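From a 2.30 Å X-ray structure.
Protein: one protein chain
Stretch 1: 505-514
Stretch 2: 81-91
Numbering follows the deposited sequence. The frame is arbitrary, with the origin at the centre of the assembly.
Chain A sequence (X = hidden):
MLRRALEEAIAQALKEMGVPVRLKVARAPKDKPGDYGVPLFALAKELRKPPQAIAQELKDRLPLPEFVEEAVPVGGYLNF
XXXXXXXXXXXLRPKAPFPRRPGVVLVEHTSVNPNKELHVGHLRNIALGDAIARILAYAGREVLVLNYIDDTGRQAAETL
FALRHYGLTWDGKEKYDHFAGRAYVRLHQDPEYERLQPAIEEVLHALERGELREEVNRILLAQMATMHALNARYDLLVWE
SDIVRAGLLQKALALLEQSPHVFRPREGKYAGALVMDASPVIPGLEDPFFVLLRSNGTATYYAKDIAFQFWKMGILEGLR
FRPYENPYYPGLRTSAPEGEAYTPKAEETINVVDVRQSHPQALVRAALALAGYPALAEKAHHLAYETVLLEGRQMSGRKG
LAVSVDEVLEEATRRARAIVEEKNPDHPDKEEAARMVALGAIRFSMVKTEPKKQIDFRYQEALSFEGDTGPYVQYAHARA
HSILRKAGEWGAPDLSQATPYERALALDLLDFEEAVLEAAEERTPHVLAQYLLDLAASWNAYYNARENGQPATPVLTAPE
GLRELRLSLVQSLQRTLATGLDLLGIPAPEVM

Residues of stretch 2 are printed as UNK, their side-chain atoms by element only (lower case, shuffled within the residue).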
ATOM      1  N   LEU A 505      27.787   5.483   1.336  1.00 22.02           N
ATOM      2  CA  LEU A 505      26.713   4.770   2.018  1.00 23.14           C
ATOM      3  C   LEU A 505      25.791   5.732   2.766  1.00 23.39           C
ATOM      4  O   LEU A 505      24.573   5.598   2.720  1.00 22.97           O
ATOM      5  CB  LEU A 505      27.283   3.747   3.001  1.00 23.67           C
ATOM      6  CG  LEU A 505      26.247   2.984   3.838  1.00 22.63           C
ATOM      7  CD1 LEU A 505      25.242   2.280   2.919  1.00 21.21           C
ATOM      8  CD2 LEU A 505      26.957   1.971   4.716  1.00 24.09           C
ATOM      9  N   ALA A 506      26.379   6.696   3.465  1.00 19.68           N
ATOM     10  CA  ALA A 506      25.598   7.675   4.207  1.00 22.06           C
ATOM     11  C   ALA A 506      24.639   8.406   3.260  1.00 24.17           C
ATOM     12  O   ALA A 506      23.482   8.650   3.600  1.00 26.15           O
ATOM     13  CB  ALA A 506      26.531   8.667   4.883  1.00 16.43           C
ATOM     14  N   LEU A 507      25.127   8.738   2.065  1.00 19.58           N
ATOM     15  CA  LEU A 507      24.319   9.436   1.072  1.00 20.86           C
ATOM     16  C   LEU A 507      23.094   8.616   0.656  1.00 23.81           C
ATOM     17  O   LEU A 507      22.001   9.168   0.490  1.00 23.27           O
ATOM     18  CB  LEU A 507      25.173   9.780  -0.144  1.00 23.75           C
ATOM     19  CG  LEU A 507      24.612  10.706  -1.224  1.00 23.89           C
ATOM     20  CD1 LEU A 507      24.036  11.986  -0.615  1.00 24.65           C
ATOM     21  CD2 LEU A 507      25.749  11.034  -2.196  1.00 23.90           C
ATOM     22  N   ASP A 508      23.255   7.304   0.489  1.00 26.90           N
ATOM     23  CA  ASP A 508      22.098   6.485   0.124  1.00 25.52           C
ATOM     24  C   ASP A 508      21.089   6.506   1.264  1.00 27.10           C
ATOM     25  O   ASP A 508      19.882   6.437   1.038  1.00 27.61           O
ATOM     26  CB  ASP A 508      22.512   5.053  -0.188  1.00 20.67           C
ATOM     27  CG  ASP A 508      23.256   4.952  -1.497  1.00 24.93           C
ATOM     28  OD1 ASP A 508      22.942   5.750  -2.406  1.00 27.48           O
ATOM     29  OD2 ASP A 508      24.141   4.084  -1.618  1.00 26.17           O
ATOM     30  N   LEU A 509      21.589   6.619   2.492  1.00 21.53           N
ATOM     31  CA  LEU A 509      20.720   6.676   3.657  1.00 23.42           C
ATOM     32  C   LEU A 509      19.898   7.973   3.689  1.00 23.52           C
ATOM     33  O   LEU A 509      18.800   8.002   4.250  1.00 25.49           O
ATOM     34  CB  LEU A 509      21.551   6.555   4.933  1.00 20.74           C
ATOM     35  CG  LEU A 509      21.967   5.126   5.295  1.00 20.73           C
ATOM     36  CD1 LEU A 509      23.038   5.149   6.380  1.00 20.37           C
ATOM     37  CD2 LEU A 509      20.738   4.354   5.761  1.00 18.52           C
ATOM     38  N   LEU A 510      20.423   9.033   3.083  1.00 23.23           N
ATOM     39  CA  LEU A 510      19.729  10.316   3.067  1.00 24.85           C
ATOM     40  C   LEU A 510      18.522  10.320   2.131  1.00 22.20           C
ATOM     41  O   LEU A 510      17.735  11.262   2.150  1.00 23.71           O
ATOM     42  CB  LEU A 510      20.674  11.455   2.657  1.00 25.36           C
ATOM     43  CG  LEU A 510      21.897  11.789   3.523  1.00 27.02           C
ATOM     44  CD1 LEU A 510      22.384  13.181   3.159  1.00 30.31           C
ATOM     45  CD2 LEU A 510      21.551  11.751   4.988  1.00 23.97           C
ATOM     46  N   ASP A 511      18.378   9.270   1.328  1.00 25.82           N
ATOM     47  CA  ASP A 511      17.263   9.175   0.390  1.00 24.66           C
ATOM     48  C   ASP A 511      16.060   8.414   0.928  1.00 26.33           C
ATOM     49  O   ASP A 511      15.027   8.338   0.266  1.00 28.74           O
ATOM     50  CB  ASP A 511      17.717   8.513  -0.911  1.00 21.80           C
ATOM     51  CG  ASP A 511      18.749   9.327  -1.641  1.00 25.89           C
ATOM     52  OD1 ASP A 511      18.665  10.570  -1.589  1.00 28.14           O
ATOM     53  OD2 ASP A 511      19.636   8.733  -2.281  1.00 25.63           O
ATOM     54  N   PHE A 512      16.187   7.857   2.125  1.00 18.84           N
ATOM     55  CA  PHE A 512      15.107   7.085   2.725  1.00 20.57           C
ATOM     56  C   PHE A 512      13.788   7.837   2.936  1.00 21.30           C
ATOM     57  O   PHE A 512      12.721   7.359   2.547  1.00 21.66           O
ATOM     58  CB  PHE A 512      15.558   6.514   4.063  1.00 20.44           C
ATOM     59  CG  PHE A 512      14.454   5.851   4.836  1.00 21.50           C
ATOM     60  CD1 PHE A 512      13.835   4.707   4.345  1.00 22.07           C
ATOM     61  CD2 PHE A 512      14.021   6.383   6.048  1.00 22.33           C
ATOM     62  CE1 PHE A 512      12.802   4.100   5.049  1.00 20.10           C
ATOM     63  CE2 PHE A 512      12.985   5.784   6.760  1.00 19.28           C
ATOM     64  CZ  PHE A 512      12.376   4.640   6.259  1.00 18.78           C
ATOM     65  N   GLU A 513      13.861   9.001   3.571  1.00 24.52           N
ATOM     66  CA  GLU A 513      12.662   9.772   3.843  1.00 27.26           C
ATOM     67  C   GLU A 513      11.951  10.211   2.564  1.00 28.36           C
ATOM     68  O   GLU A 513      10.721  10.240   2.513  1.00 32.62           O
ATOM     69  CB  GLU A 513      13.001  10.971   4.746  1.00 30.28           C
ATOM     70  CG  GLU A 513      13.559  10.540   6.112  1.00 35.82           C
ATOM     71  CD  GLU A 513      13.573  11.658   7.151  1.00 44.34           C
ATOM     72  OE1 GLU A 513      14.076  12.763   6.848  1.00 49.39           O
ATOM     73  OE2 GLU A 513      13.084  11.427   8.279  1.00 45.86           O
ATOM     74  N   GLU A 514      12.713  10.525   1.525  1.00 25.88           N
ATOM     75  CA  GLU A 514      12.104  10.937   0.268  1.00 26.39           C
ATOM     76  C   GLU A 514      11.371   9.763  -0.375  1.00 26.36           C
ATOM     77  O   GLU A 514      10.308   9.939  -0.980  1.00 25.36           O
ATOM     78  CB  GLU A 514      13.164  11.470  -0.696  1.00 34.06           C
ATOM     79  CG  GLU A 514      12.592  12.048  -1.989  1.00 38.57           C
ATOM     80  CD  GLU A 514      11.591  13.172  -1.744  1.00 44.91           C
ATOM     81  OE1 GLU A 514      11.879  14.060  -0.913  1.00 44.17           O
ATOM     82  OE2 GLU A 514      10.519  13.173  -2.390  1.00 43.54           O
ATOM     83  N   UNK A  81      26.833  20.212  -3.886  1.00 27.08           N
ATOM     84  CA  UNK A  81      27.791  19.324  -3.259  1.00 27.76           C
ATOM     85  C   UNK A  81      27.606  19.575  -1.767  1.00 27.83           C
ATOM     86  O   UNK A  81      27.692  20.715  -1.312  1.00 27.38           O
ATOM     87  c   UNK A  81      30.301  18.763  -3.096  1.00 43.80           C
ATOM     88  n   UNK A  81      32.724  20.849  -2.713  1.00 51.50           N
ATOM     89  n   UNK A  81      32.651  22.085  -4.647  1.00 49.14           N
ATOM     90  c   UNK A  81      29.217  19.659  -3.709  1.00 40.22           C
ATOM     91  c   UNK A  81      31.513  18.650  -4.019  1.00 48.86           C
ATOM     92  n   UNK A  81      31.849  19.932  -4.636  1.00 49.98           N
ATOM     93  c   UNK A  81      32.415  20.951  -3.998  1.00 51.13           C
ATOM     94  N   UNK A  82      27.331  18.512  -1.015  1.00 31.59           N
ATOM     95  CA  UNK A  82      27.104  18.624   0.416  1.00 31.33           C
ATOM     96  C   UNK A  82      28.387  18.617   1.229  1.00 31.22           C
ATOM     97  O   UNK A  82      29.409  18.092   0.793  1.00 31.86           O
ATOM     98  c   UNK A  82      24.824  17.349   0.223  1.00 33.53           C
ATOM     99  c   UNK A  82      24.035  18.650   0.399  1.00 30.75           C
ATOM    100  c   UNK A  82      26.204  17.474   0.889  1.00 28.76           C
ATOM    101  c   UNK A  82      24.062  16.181   0.832  1.00 32.32           C
ATOM    102  N   UNK A  83      28.341  19.222   2.410  1.00 21.83           N
ATOM    103  CA  UNK A  83      29.506  19.204   3.278  1.00 26.83           C
ATOM    104  C   UNK A  83      29.507  17.788   3.848  1.00 25.61           C
ATOM    105  O   UNK A  83      28.515  17.336   4.427  1.00 26.70           O
ATOM    106  c   UNK A  83      29.669  22.586   5.146  1.00 50.72           C
ATOM    107  n   UNK A  83      28.117  22.420   8.469  1.00 67.84           N
ATOM    108  c   UNK A  83      28.950  22.781   7.498  1.00 66.80           C
ATOM    109  c   UNK A  83      29.387  21.677   3.965  1.00 43.90           C
ATOM    110  n   UNK A  83      29.925  23.648   7.747  1.00 66.83           N
ATOM    111  n   UNK A  83      28.809  22.268   6.280  1.00 61.54           N
ATOM    112  c   UNK A  83      29.378  20.224   4.413  1.00 36.15           C
ATOM    113  N   UNK A  84      30.612  17.084   3.668  1.00 30.29           N
ATOM    114  CA  UNK A  84      30.712  15.712   4.147  1.00 29.96           C
ATOM    115  C   UNK A  84      30.271  15.531   5.600  1.00 31.85           C
ATOM    116  O   UNK A  84      29.503  14.622   5.904  1.00 30.88           O
ATOM    117  c   UNK A  84      32.137  15.199   3.941  1.00 28.20           C
ATOM    118  c   UNK A  84      32.288  13.764   4.458  1.00 26.83           C
ATOM    119  o   UNK A  84      32.425  15.230   2.535  1.00 26.31           O
ATOM    120  N   UNK A  85      30.737  16.406   6.486  1.00 29.45           N
ATOM    121  CA  UNK A  85      30.376  16.322   7.898  1.00 30.81           C
ATOM    122  C   UNK A  85      28.864  16.405   8.108  1.00 30.67           C
ATOM    123  O   UNK A  85      28.279  15.575   8.814  1.00 28.11           O
ATOM    124  o   UNK A  85      31.011  18.765  12.112  1.00 84.12           O
ATOM    125  c   UNK A  85      31.052  17.442   8.683  1.00 55.47           C
ATOM    126  c   UNK A  85      31.197  18.680  10.880  1.00 78.11           C
ATOM    127  c   UNK A  85      30.704  17.440  10.161  1.00 69.35           C
ATOM    128  o   UNK A  85      31.765  19.573  10.215  1.00 82.86           O
ATOM    129  N   UNK A  86      28.237  17.412   7.503  1.00 29.79           N
ATOM    130  CA  UNK A  86      26.797  17.602   7.632  1.00 28.94           C
ATOM    131  C   UNK A  86      26.063  16.399   7.054  1.00 27.88           C
ATOM    132  O   UNK A  86      25.066  15.942   7.608  1.00 30.28           O
ATOM    133  c   UNK A  86      26.365  18.883   6.910  1.00 26.66           C
ATOM    134  N   UNK A  87      26.567  15.896   5.933  1.00 27.31           N
ATOM    135  CA  UNK A  87      25.984  14.734   5.275  1.00 27.34           C
ATOM    136  C   UNK A  87      25.984  13.541   6.248  1.00 26.94           C
ATOM    137  O   UNK A  87      24.954  12.902   6.472  1.00 27.59           O
ATOM    138  c   UNK A  87      26.370  13.351   3.031  1.00 29.02           C
ATOM    139  c   UNK A  87      27.201  13.522   1.772  1.00 25.16           C
ATOM    140  c   UNK A  87      26.804  14.418   4.026  1.00 26.62           C
ATOM    141  c   UNK A  87      26.541  11.951   3.621  1.00 27.57           C
ATOM    142  N   UNK A  88      27.142  13.256   6.833  1.00 21.54           N
ATOM    143  CA  UNK A  88      27.264  12.151   7.781  1.00 25.26           C
ATOM    144  C   UNK A  88      26.366  12.359   8.991  1.00 27.58           C
ATOM    145  O   UNK A  88      25.679  11.440   9.428  1.00 30.27           O
ATOM    146  c   UNK A  88      31.146  11.851   7.665  1.00 23.50           C
ATOM    147  c   UNK A  88      29.716  11.609   7.171  1.00 19.69           C
ATOM    148  c   UNK A  88      29.491  10.147   6.821  1.00 17.75           C
ATOM    149  c   UNK A  88      28.711  12.012   8.247  1.00 19.64           C
ATOM    150  N   UNK A  89      26.374  13.573   9.528  1.00 33.36           N
ATOM    151  CA  UNK A  89      25.565  13.900  10.695  1.00 34.63           C
ATOM    152  C   UNK A  89      24.091  13.601  10.428  1.00 34.59           C
ATOM    153  O   UNK A  89      23.415  12.970  11.250  1.00 34.54           O
ATOM    154  n   UNK A  89      27.710  15.813  14.448  1.00 75.61           N
ATOM    155  c   UNK A  89      28.136  16.644  13.505  1.00 76.05           C
ATOM    156  n   UNK A  89      27.266  17.281  12.726  1.00 76.13           N
ATOM    157  c   UNK A  89      25.353  15.735  12.469  1.00 64.43           C
ATOM    158  c   UNK A  89      25.814  17.141  12.819  1.00 70.55           C
ATOM    159  c   UNK A  89      25.759  15.374  11.055  1.00 56.34           C
ATOM    160  n   UNK A  89      29.438  16.834  13.338  1.00 75.76           N
ATOM    161  N   UNK A  90      23.599  14.039   9.273  1.00 32.74           N
ATOM    162  CA  UNK A  90      22.208  13.807   8.895  1.00 34.01           C
ATOM    163  C   UNK A  90      21.929  12.319   8.659  1.00 35.28           C
ATOM    164  O   UNK A  90      20.822  11.847   8.909  1.00 36.08           O
ATOM    165  c   UNK A  90      20.555  14.218   6.947  1.00 40.45           C
ATOM    166  o   UNK A  90      18.185  14.298   7.238  1.00 42.30           O
ATOM    167  o   UNK A  90      19.402  15.317   8.753  1.00 36.58           O
ATOM    168  c   UNK A  90      19.293  14.642   7.706  1.00 39.90           C
ATOM    169  c   UNK A  90      21.865  14.610   7.631  1.00 35.83           C
ATOM    170  N   UNK A  91      22.924  11.579   8.172  1.00 33.95           N
ATOM    171  CA  UNK A  91      22.732  10.150   7.928  1.00 33.78           C
ATOM    172  C   UNK A  91      22.635   9.387   9.242  1.00 32.80           C
ATOM    173  O   UNK A  91      21.919   8.392   9.343  1.00 32.87           O
ATOM    174  c   UNK A  91      23.882   9.590   7.092  1.00 23.81           C
TER

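Position 81 carries seven side-chain atoms: three carbons, a nitrogen, then a carbon bearing two more nitrogens. This guanidinium makes it Arg 81. It lies in a strand, its side chain is out of reach of stretch 1, and it is partly exposed, as suits a charged group.

Position 82 has four carbons, forked at the second. It points toward stretch 1 and is buried; one end carbon of the fork lies 4.2 Å from CD1 of Leu 510 and 4.4 Å from CD1 of Leu 507. This is Leu 82, by which the strand adds one apolar side chain to the packing.

Position 83 again ends in a carbon with two nitrogens after three carbons and a nitrogen: Arg 83. Out of reach of stretch 1 and partly exposed, as suits its charge, it occupies the N-cap position.

At position 84 a single carbon carries one oxygen and one carbon, the beta-branched pattern of Thr 84. Partly exposed and out of reach, it opens the helix, where a small polar side chain is at ease. Position 85 shows three carbons, the third with two oxygens: Glu 85, extended and exposed. Position 86 has one carbon and does not meet stretch 1; it is Ala 86, whose lone methyl is easily borne on a partly exposed part of a helix.

Position 87 has four carbons forked at the second. Although its CA-to-CB bond points sideways, the end comes nearer: one end carbon of the fork lies 3.5 Å from CB of Ala 506 and the fork carbon 4.0 Å from CD1 of Leu 510. This is Leu 87, a flexible, branched apolar chain suited to this reach.

Position 88 has the same fork. Its CA-to-CB bond points away, yet one end carbon comes within 3.8 Å of CB of Ala 506. It is Leu 88, long enough for its end to come back.

Position 89, three carbons, a nitrogen and a carbon with two nitrogens, is Arg 89. Exposed and facing away, it forms a salt bridge one turn back, NH2 of Arg 89 to OE1 of Glu 85 at 2.8 Å.

Position 90 has three carbons, the last with two oxygens. Its second carbon packs 3.3 Å from CD2 of Leu 510, and one oxygen lies 4.4 Å from OE1 of Glu 513. It is Glu 90: its aliphatic part packs on leucine, while its carboxylate oxygens are hydrogen-bonded to residues flanking the stretches, as is OE1 of Glu 513.

Position 91 has one carbon, pointing toward stretch 1, with CB 3.6 Å from CB of Ala 506 and 3.8 Å from CD2 of Leu 510. It is Ala 91, whose single methyl suits so close an approach.

The contact works by apolar packing, with no hydrogen bond between the stretches. Helices 505-509 and 84-91 cross at 56°. Ala 506 and Ala 91 face each other, allowing their CA atoms to come within 5.3 Å. Around them, Leu 510 reaches across to Leu 82, Leu 87 and Ala 91.

Stretch 2, residues 81-91: RLRTEALLREA
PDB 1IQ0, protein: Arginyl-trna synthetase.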